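Local coordinates for protein Arf-GAP (Mus musculus, PDB 5C79) that probably stimulates GTP hydrolysis by the small GTPase Arf1 in a phosphoinositide-dependent way and binds PtdIns(4,5)P2 through its PH domain, at residues N34-S39 against N127-E131; D95-F99 against Y118-I122. All blocks are in the same frame, centred on the assembly; numbering follows the deposited sequence.

Interaction 1: residues N34-S39 against N127-E131; sequences NKEYGS and NSKEE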
ATOM      1  N   ASN A  34       0.521   5.317  15.567  1.00 20.28           N
ATOM      2  CA  ASN A  34      -0.036   4.270  14.705  1.00 19.99           C
ATOM      3  C   ASN A  34      -1.363   3.705  15.253  1.00 18.29           C
ATOM      4  O   ASN A  34      -2.183   3.237  14.482  1.00 18.19           O
ATOM      5  CB  ASN A  34       1.026   3.148  14.497  1.00 20.27           C
ATOM      6  CG  ASN A  34       1.335   2.409  15.745  1.00 21.79           C
ATOM      7  OD1 ASN A  34       2.000   2.927  16.648  1.00 27.12           O
ATOM      8  ND2 ASN A  34       0.812   1.218  15.861  1.00 21.32           N
ATOM      9  N   LYS A  35      -1.543   3.734  16.571  1.00 18.89           N
ATOM     10  CA  LYS A  35      -2.788   3.209  17.218  1.00 18.41           C
ATOM     11  C   LYS A  35      -3.991   4.133  16.987  1.00 16.49           C
ATOM     12  O   LYS A  35      -5.118   3.792  17.332  1.00 16.39           O
ATOM     13  CB  LYS A  35      -2.559   2.947  18.701  1.00 19.08           C
ATOM     14  CG  LYS A  35      -1.543   1.866  19.042  1.00 21.65           C
ATOM     15  CD  LYS A  35      -1.578   1.577  20.532  1.00 23.18           C
ATOM     16  CE  LYS A  35      -0.638   0.459  20.890  1.00 26.25           C
ATOM     17  NZ  LYS A  35      -0.525   0.355  22.348  1.00 26.50           N
ATOM     18  N   GLU A  36      -3.772   5.267  16.333  1.00 16.59           N
ATOM     19  CA  GLU A  36      -4.869   6.080  15.777  1.00 16.76           C
ATOM     20  C   GLU A  36      -5.555   5.447  14.567  1.00 18.24           C
ATOM     21  O   GLU A  36      -6.564   5.942  14.100  1.00 17.85           O
ATOM     22  CB  GLU A  36      -4.447   7.519  15.498  1.00 18.65           C
ATOM     23  CG  GLU A  36      -4.175   8.335  16.747  1.00 19.03           C
ATOM     24  CD  GLU A  36      -3.555   9.663  16.369  1.00 20.69           C
ATOM     25  OE1 GLU A  36      -2.321   9.700  16.233  1.00 20.83           O
ATOM     26  OE2 GLU A  36      -4.310  10.599  16.124  1.00 22.54           O
ATOM     27  N   TYR A  37      -4.998   4.329  14.091  1.00 17.04           N
ATOM     28  CA  TYR A  37      -5.525   3.588  12.985  1.00 17.53           C
ATOM     29  C   TYR A  37      -5.636   2.112  13.348  1.00 16.94           C
ATOM     30  O   TYR A  37      -4.970   1.628  14.253  1.00 17.23           O
ATOM     31  CB  TYR A  37      -4.580   3.742  11.799  1.00 18.83           C
ATOM     32  CG  TYR A  37      -4.530   5.190  11.414  1.00 19.66           C
ATOM     33  CD1 TYR A  37      -5.492   5.743  10.593  1.00 22.49           C
ATOM     34  CD2 TYR A  37      -3.577   6.012  11.973  1.00 20.31           C
ATOM     35  CE1 TYR A  37      -5.479   7.107  10.322  1.00 24.81           C
ATOM     36  CE2 TYR A  37      -3.541   7.356  11.703  1.00 22.67           C
ATOM     37  CZ  TYR A  37      -4.475   7.890  10.875  1.00 24.31           C
ATOM     38  OH  TYR A  37      -4.382   9.252  10.613  1.00 29.52           O
ATOM     39  N   GLY A  38      -6.498   1.429  12.629  1.00 17.57           N
ATOM     40  CA  GLY A  38      -6.605  -0.015  12.748  1.00 18.66           C
ATOM     41  C   GLY A  38      -5.618  -0.765  11.850  1.00 17.81           C
ATOM     42  O   GLY A  38      -4.589  -0.239  11.436  1.00 17.45           O
ATOM     43  N   SER A  39      -5.972  -1.998  11.539  1.00 16.25           N
ATOM     44  CA  SER A  39      -5.142  -2.857  10.691  1.00 17.45           C
ATOM     45  C   SER A  39      -5.801  -3.252   9.364  1.00 16.98           C
ATOM     46  O   SER A  39      -5.215  -4.030   8.606  1.00 17.42           O
ATOM     47  CB  SER A  39      -4.767  -4.127  11.465  1.00 17.01           C
ATOM     48  OG  SER A  39      -5.932  -4.825  11.878  1.00 17.57           O
ATOM     49  N   ASN A 127       0.531  -1.525  11.022  1.00 18.17           N
ATOM     50  CA  ASN A 127      -0.265  -2.220  11.991  1.00 16.64           C
ATOM     51  C   ASN A 127      -0.593  -3.648  11.547  1.00 16.80           C
ATOM     52  O   ASN A 127      -0.559  -4.595  12.356  1.00 16.31           O
ATOM     53  CB  ASN A 127      -1.553  -1.452  12.253  1.00 16.40           C
ATOM     54  CG  ASN A 127      -1.332  -0.189  13.079  1.00 18.19           C
ATOM     55  OD1 ASN A 127      -0.260  -0.009  13.697  1.00 19.11           O
ATOM     56  ND2 ASN A 127      -2.343   0.671  13.124  1.00 15.53           N
ATOM     57  N   SER A 128      -0.955  -3.768  10.282  1.00 15.97           N
ATOM     58  CA  SER A 128      -1.270  -5.064   9.671  1.00 16.02           C
ATOM     59  C   SER A 128      -0.058  -6.002   9.744  1.00 16.28           C
ATOM     60  O   SER A 128      -0.145  -7.153  10.177  1.00 16.65           O
ATOM     61  CB  SER A 128      -1.747  -4.882   8.237  1.00 16.30           C
ATOM     62  OG  SER A 128      -2.072  -6.148   7.702  1.00 17.82           O
ATOM     63  N   LYS A 129       1.101  -5.491   9.372  1.00 16.38           N
ATOM     64  CA  LYS A 129       2.321  -6.292   9.419  1.00 17.71           C
ATOM     65  C   LYS A 129       2.646  -6.719  10.849  1.00 19.04           C
ATOM     66  O   LYS A 129       3.034  -7.855  11.101  1.00 19.71           O
ATOM     67  CB  LYS A 129       3.500  -5.518   8.816  1.00 17.90           C
ATOM     68  CG  LYS A 129       4.790  -6.312   8.758  1.00 20.44           C
ATOM     69  CD  LYS A 129       5.901  -5.605   8.021  1.00 21.97           C
ATOM     70  CE  LYS A 129       7.130  -6.495   7.842  1.00 24.34           C
ATOM     71  NZ  LYS A 129       8.207  -5.679   7.241  1.00 26.08           N
ATOM     72  N   GLU A 130       2.517  -5.782  11.783  1.00 19.26           N
ATOM     73  CA  GLU A 130       2.833  -6.092  13.190  1.00 20.86           C
ATOM     74  C   GLU A 130       1.919  -7.184  13.730  1.00 20.59           C
ATOM     75  O   GLU A 130       2.367  -8.098  14.444  1.00 20.04           O
ATOM     76  CB  GLU A 130       2.787  -4.831  14.039  1.00 25.75           C
ATOM     77  CG  GLU A 130       3.974  -3.910  13.779  1.00 30.33           C
ATOM     78  CD  GLU A 130       3.953  -2.645  14.640  1.00 37.99           C
ATOM     79  OE1 GLU A 130       3.105  -2.531  15.594  1.00 42.90           O
ATOM     80  OE2 GLU A 130       4.798  -1.769  14.344  1.00 43.17           O
ATOM     81  N   GLU A 131       0.635  -7.077  13.412  1.00 19.72           N
ATOM     82  CA  GLU A 131      -0.325  -8.103  13.794  1.00 21.27           C
ATOM     83  C   GLU A 131       0.038  -9.456  13.187  1.00 21.69           C
ATOM     84  O   GLU A 131       0.068 -10.445  13.908  1.00 23.85           O
ATOM     85  CB  GLU A 131      -1.733  -7.697  13.430  1.00 24.81           C
ATOM     86  CG  GLU A 131      -2.755  -8.647  13.992  1.00 28.00           C
ATOM     87  CD  GLU A 131      -4.077  -8.457  13.296  1.00 31.64           C
ATOM     88  OE1 GLU A 131      -4.171  -8.745  12.087  1.00 31.71           O
ATOM     89  OE2 GLU A 131      -4.991  -7.971  13.966  1.00 35.69           O
TER
HETATM   90  O   HOH W   1       1.837  -0.545  18.052  1.00 38.39           O
HETATM   91  O   HOH W   2      -4.598  -6.652   8.288  1.00 17.18           O
HETATM   92  O   HOH W   3      -5.730  -7.264  10.749  1.00 24.80           O
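Asn-127, on helix 115-135, puts its side-chain amide into the turn at 34-39, and all three direct hydrogen bonds of the contact run through that one group. Both N-H groups of its ND2 are used: one goes to Asn-34 O at 2.9 Å, the other to Gly-38 O at 3.0 Å. The two acceptors lie in the amide plane of Asn-127 and both bonds are nearly straight, the one to Asn-34 O with an N-H...O angle of 172°, although ND2 stands above the plane of each carbonyl it reaches. Tyr-37 O comes equally near to ND2, but at a poor angle, and does not count as a bond. The remaining polar atom, Asn-127 OD1, accepts from Asn-34 ND2 at 2.7 Å, with the two amide planes 63° apart. With CG between the backbone N and carbonyl carbon (chi1 66°), Asn-34 turns its ND2 to OD1 of Asn-127. Asn-34 O is doubly gripped: Tyr-37 N reaches it from the face opposite Asn-127 ND2, closing the short 3-10 turn. Waters extend the contact at its margins. One molecule accepts from Asn-34 ND2 and gives a weak bond to Glu-130 OE1; another donates to Ser-39 O and bonds Ser-128 OG at 2.6 Å; a third connects Ser-39 OG with Glu-131 OE1. The whole is a surface arrangement in which a helix asparagine bridges two main-chain carbonyls of a turn, fastening the segment before strand 41-48 to the C-terminal helix of the PH fold.

Interaction 2: residues D95-F99 against Y118-I122; sequences DKKSF and YIAWI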
ATOM      1  N   ASP A  95       7.727  14.542   0.510  1.00 35.47           N
ATOM      2  CA  ASP A  95       6.443  15.106   0.079  1.00 33.28           C
ATOM      3  C   ASP A  95       5.268  14.751   0.968  1.00 34.33           C
ATOM      4  O   ASP A  95       4.189  15.321   0.817  1.00 33.09           O
ATOM      5  CB  ASP A  95       6.176  14.800  -1.408  1.00 32.22           C
ATOM      6  CG  ASP A  95       5.862  13.333  -1.695  1.00 32.77           C
ATOM      7  OD1 ASP A  95       5.991  12.450  -0.804  1.00 29.87           O
ATOM      8  OD2 ASP A  95       5.467  13.090  -2.854  1.00 29.57           O
ATOM      9  N   LYS A  96       5.488  13.825   1.904  1.00 33.83           N
ATOM     10  CA  LYS A  96       4.454  13.369   2.852  1.00 33.70           C
ATOM     11  C   LYS A  96       3.152  12.967   2.150  1.00 30.49           C
ATOM     12  O   LYS A  96       2.056  13.202   2.664  1.00 31.90           O
ATOM     13  CB  LYS A  96       4.192  14.423   3.933  1.00 38.06           C
ATOM     14  CG  LYS A  96       5.396  14.752   4.830  1.00 39.59           C
ATOM     15  CD  LYS A  96       5.105  15.956   5.719  1.00 41.81           C
ATOM     16  CE  LYS A  96       6.384  16.648   6.191  1.00 44.17           C
ATOM     17  NZ  LYS A  96       6.873  16.077   7.482  1.00 42.94           N
ATOM     18  N   LYS A  97       3.290  12.435   0.931  1.00 28.97           N
ATOM     19  CA  LYS A  97       2.183  11.740   0.229  1.00 26.84           C
ATOM     20  C   LYS A  97       2.569  10.457  -0.497  1.00 23.02           C
ATOM     21  O   LYS A  97       1.688   9.602  -0.718  1.00 21.76           O
ATOM     22  CB  LYS A  97       1.455  12.613  -0.783  1.00 29.91           C
ATOM     23  CG  LYS A  97       0.716  13.794  -0.225  1.00 36.29           C
ATOM     24  CD  LYS A  97      -0.314  14.308  -1.218  1.00 38.93           C
ATOM     25  CE  LYS A  97       0.307  14.855  -2.495  1.00 40.27           C
ATOM     26  NZ  LYS A  97      -0.778  15.341  -3.409  1.00 40.69           N
ATOM     27  N   SER A  98       3.818  10.361  -0.942  1.00 21.08           N
ATOM     28  CA  SER A  98       4.300   9.219  -1.696  1.00 21.59           C
ATOM     29  C   SER A  98       4.960   8.228  -0.757  1.00 21.72           C
ATOM     30  O   SER A  98       5.645   8.618   0.185  1.00 22.13           O
ATOM     31  CB  SER A  98       5.308   9.597  -2.768  1.00 21.60           C
ATOM     32  OG  SER A  98       4.738  10.554  -3.667  1.00 26.09           O
ATOM     33  N   PHE A  99       4.807   6.947  -1.060  1.00 18.66           N
ATOM     34  CA  PHE A  99       5.615   5.927  -0.399  1.00 19.99           C
ATOM     35  C   PHE A  99       5.831   4.754  -1.323  1.00 22.50           C
ATOM     36  O   PHE A  99       5.008   4.472  -2.170  1.00 21.47           O
ATOM     37  CB  PHE A  99       4.967   5.441   0.908  1.00 20.46           C
ATOM     38  CG  PHE A  99       3.617   4.810   0.744  1.00 19.00           C
ATOM     39  CD1 PHE A  99       2.478   5.579   0.628  1.00 20.47           C
ATOM     40  CD2 PHE A  99       3.482   3.410   0.767  1.00 21.67           C
ATOM     41  CE1 PHE A  99       1.214   4.964   0.510  1.00 19.67           C
ATOM     42  CE2 PHE A  99       2.247   2.812   0.665  1.00 19.52           C
ATOM     43  CZ  PHE A  99       1.118   3.581   0.528  1.00 20.21           C
ATOM     44  N   TYR A 118      -2.058   9.542   3.496  1.00 23.62           N
ATOM     45  CA  TYR A 118      -0.697   8.968   3.554  1.00 23.81           C
ATOM     46  C   TYR A 118      -0.412   8.392   4.944  1.00 22.79           C
ATOM     47  O   TYR A 118       0.008   7.254   5.060  1.00 19.52           O
ATOM     48  CB  TYR A 118       0.355  10.022   3.153  1.00 24.91           C
ATOM     49  CG  TYR A 118       1.808   9.873   3.559  1.00 27.03           C
ATOM     50  CD1 TYR A 118       2.272  10.404   4.768  1.00 26.98           C
ATOM     51  CD2 TYR A 118       2.749   9.246   2.717  1.00 27.25           C
ATOM     52  CE1 TYR A 118       3.608  10.297   5.124  1.00 29.89           C
ATOM     53  CE2 TYR A 118       4.082   9.165   3.066  1.00 29.15           C
ATOM     54  CZ  TYR A 118       4.503   9.677   4.271  1.00 32.14           C
ATOM     55  OH  TYR A 118       5.818   9.607   4.635  1.00 37.67           O
ATOM     56  N   ILE A 119      -0.685   9.174   5.983  1.00 22.37           N
ATOM     57  CA  ILE A 119      -0.478   8.719   7.375  1.00 21.85           C
ATOM     58  C   ILE A 119      -1.359   7.496   7.649  1.00 19.73           C
ATOM     59  O   ILE A 119      -0.890   6.524   8.227  1.00 20.23           O
ATOM     60  CB  ILE A 119      -0.732   9.816   8.428  1.00 22.73           C
ATOM     61  CG1 ILE A 119       0.396  10.861   8.389  1.00 26.79           C
ATOM     62  CG2 ILE A 119      -0.773   9.250   9.848  1.00 23.86           C
ATOM     63  CD1 ILE A 119       1.794  10.356   8.693  1.00 30.29           C
ATOM     64  N   ALA A 120      -2.603   7.550   7.206  1.00 19.36           N
ATOM     65  CA  ALA A 120      -3.548   6.449   7.367  1.00 19.00           C
ATOM     66  C   ALA A 120      -3.084   5.174   6.697  1.00 18.02           C
ATOM     67  O   ALA A 120      -3.003   4.109   7.356  1.00 16.40           O
ATOM     68  CB  ALA A 120      -4.914   6.827   6.871  1.00 19.85           C
ATOM     69  N   TRP A 121      -2.765   5.273   5.399  1.00 16.48           N
ATOM     70  CA  TRP A 121      -2.240   4.074   4.672  1.00 16.66           C
ATOM     71  C   TRP A 121      -1.002   3.481   5.324  1.00 16.57           C
ATOM     72  O   TRP A 121      -0.900   2.274   5.571  1.00 17.39           O
ATOM     73  CB  TRP A 121      -1.952   4.390   3.206  1.00 17.19           C
ATOM     74  CG  TRP A 121      -3.143   4.264   2.377  1.00 17.97           C
ATOM     75  CD1 TRP A 121      -3.869   5.281   1.788  1.00 18.84           C
ATOM     76  CD2 TRP A 121      -3.808   3.044   2.053  1.00 18.94           C
ATOM     77  NE1 TRP A 121      -4.971   4.730   1.132  1.00 20.38           N
ATOM     78  CE2 TRP A 121      -4.925   3.360   1.251  1.00 20.38           C
ATOM     79  CE3 TRP A 121      -3.547   1.699   2.341  1.00 19.02           C
ATOM     80  CZ2 TRP A 121      -5.809   2.359   0.765  1.00 19.18           C
ATOM     81  CZ3 TRP A 121      -4.414   0.720   1.848  1.00 20.01           C
ATOM     82  CH2 TRP A 121      -5.515   1.055   1.059  1.00 19.07           C
ATOM     83  N   ILE A 122      -0.022   4.320   5.608  1.00 16.32           N
ATOM     84  CA  ILE A 122       1.236   3.813   6.166  1.00 17.64           C
ATOM     85  C   ILE A 122       1.015   3.212   7.571  1.00 17.92           C
ATOM     86  O   ILE A 122       1.566   2.169   7.908  1.00 16.86           O
ATOM     87  CB  ILE A 122       2.312   4.876   6.162  1.00 19.33           C
ATOM     88  CG1 ILE A 122       2.724   5.150   4.711  1.00 20.63           C
ATOM     89  CG2 ILE A 122       3.540   4.400   6.916  1.00 23.06           C
ATOM     90  CD1 ILE A 122       3.634   6.343   4.561  1.00 22.52           C
TER
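Tyr-118 lays its ring against the backbone of Lys-96 and Lys-97, the turn that leads into strand 98-103. Evidence for face-on packing is that Lys-96 C stands 3.6 Å above the ring plane, over its centre, with Lys-97 N nearer the rim of the same face. Ser-98 O meets the ring edge instead, 3.3 Å from Tyr-118 CE2. Ile-122 CD1, one helical turn on, covers the other face off-centre, toward the rim of the ring. With CG swung away from the backbone N (chi1 159°), the tyrosine leaves the helix in the direction of the turn. The surface it packs on is braced from within: Asp-95 OD1 accepts from Lys-97 N, making an Asx turn, and from Ser-98 N, which fits an Asx motif, while OD2 receives Ser-98 OG at 2.8 Å. Phe-99, at the start of strand 98-103, continues the contact inward. Ile-122 CG1 sits over one face of its ring, 4.2 Å from the centroid and 16° off the normal, a CH-pi contact; Ile-122 CD1 also touches Phe-99 CB at 4.0 Å. Trp-121 CB lies 4.2 Å from Phe-99 CZ, and Tyr-118 CD2 4.2 Å from Phe-99 CD1, both oblique to the ring. A serine in place of Tyr-118 would probably open a gap between helix and turn, leaving the peptide of Lys-96 and Lys-97 without its aromatic cover. Phe-99 also meets Phe-110 and Leu-45, and Trp-121 packs on Leu-45 and Val-63. This is the end of the PH-domain core, where the C-terminal helix closes one end of the bent antiparallel sheet.

Helix 115-135 supplies one side of both contacts, whose centres lie about 15 Å apart: 118-122 near its start serves interaction 2, and 127-131, farther along, serves interaction 1. Their character differs, with polar bonds at the surface in interaction 1 and mainly apolar packing in interaction 2. In sequence, interaction 2 is nested within the loop closed by interaction 1, between residues 39 and 127 in the chain. Tyr-37 joins them physically, its CE1 lying 3.5 Å from Ala-120 CB. The helix is thus held to the segment preceding strand 41-48 and to strand 98-103, while neither contact includes residues of the phosphoinositide pockets.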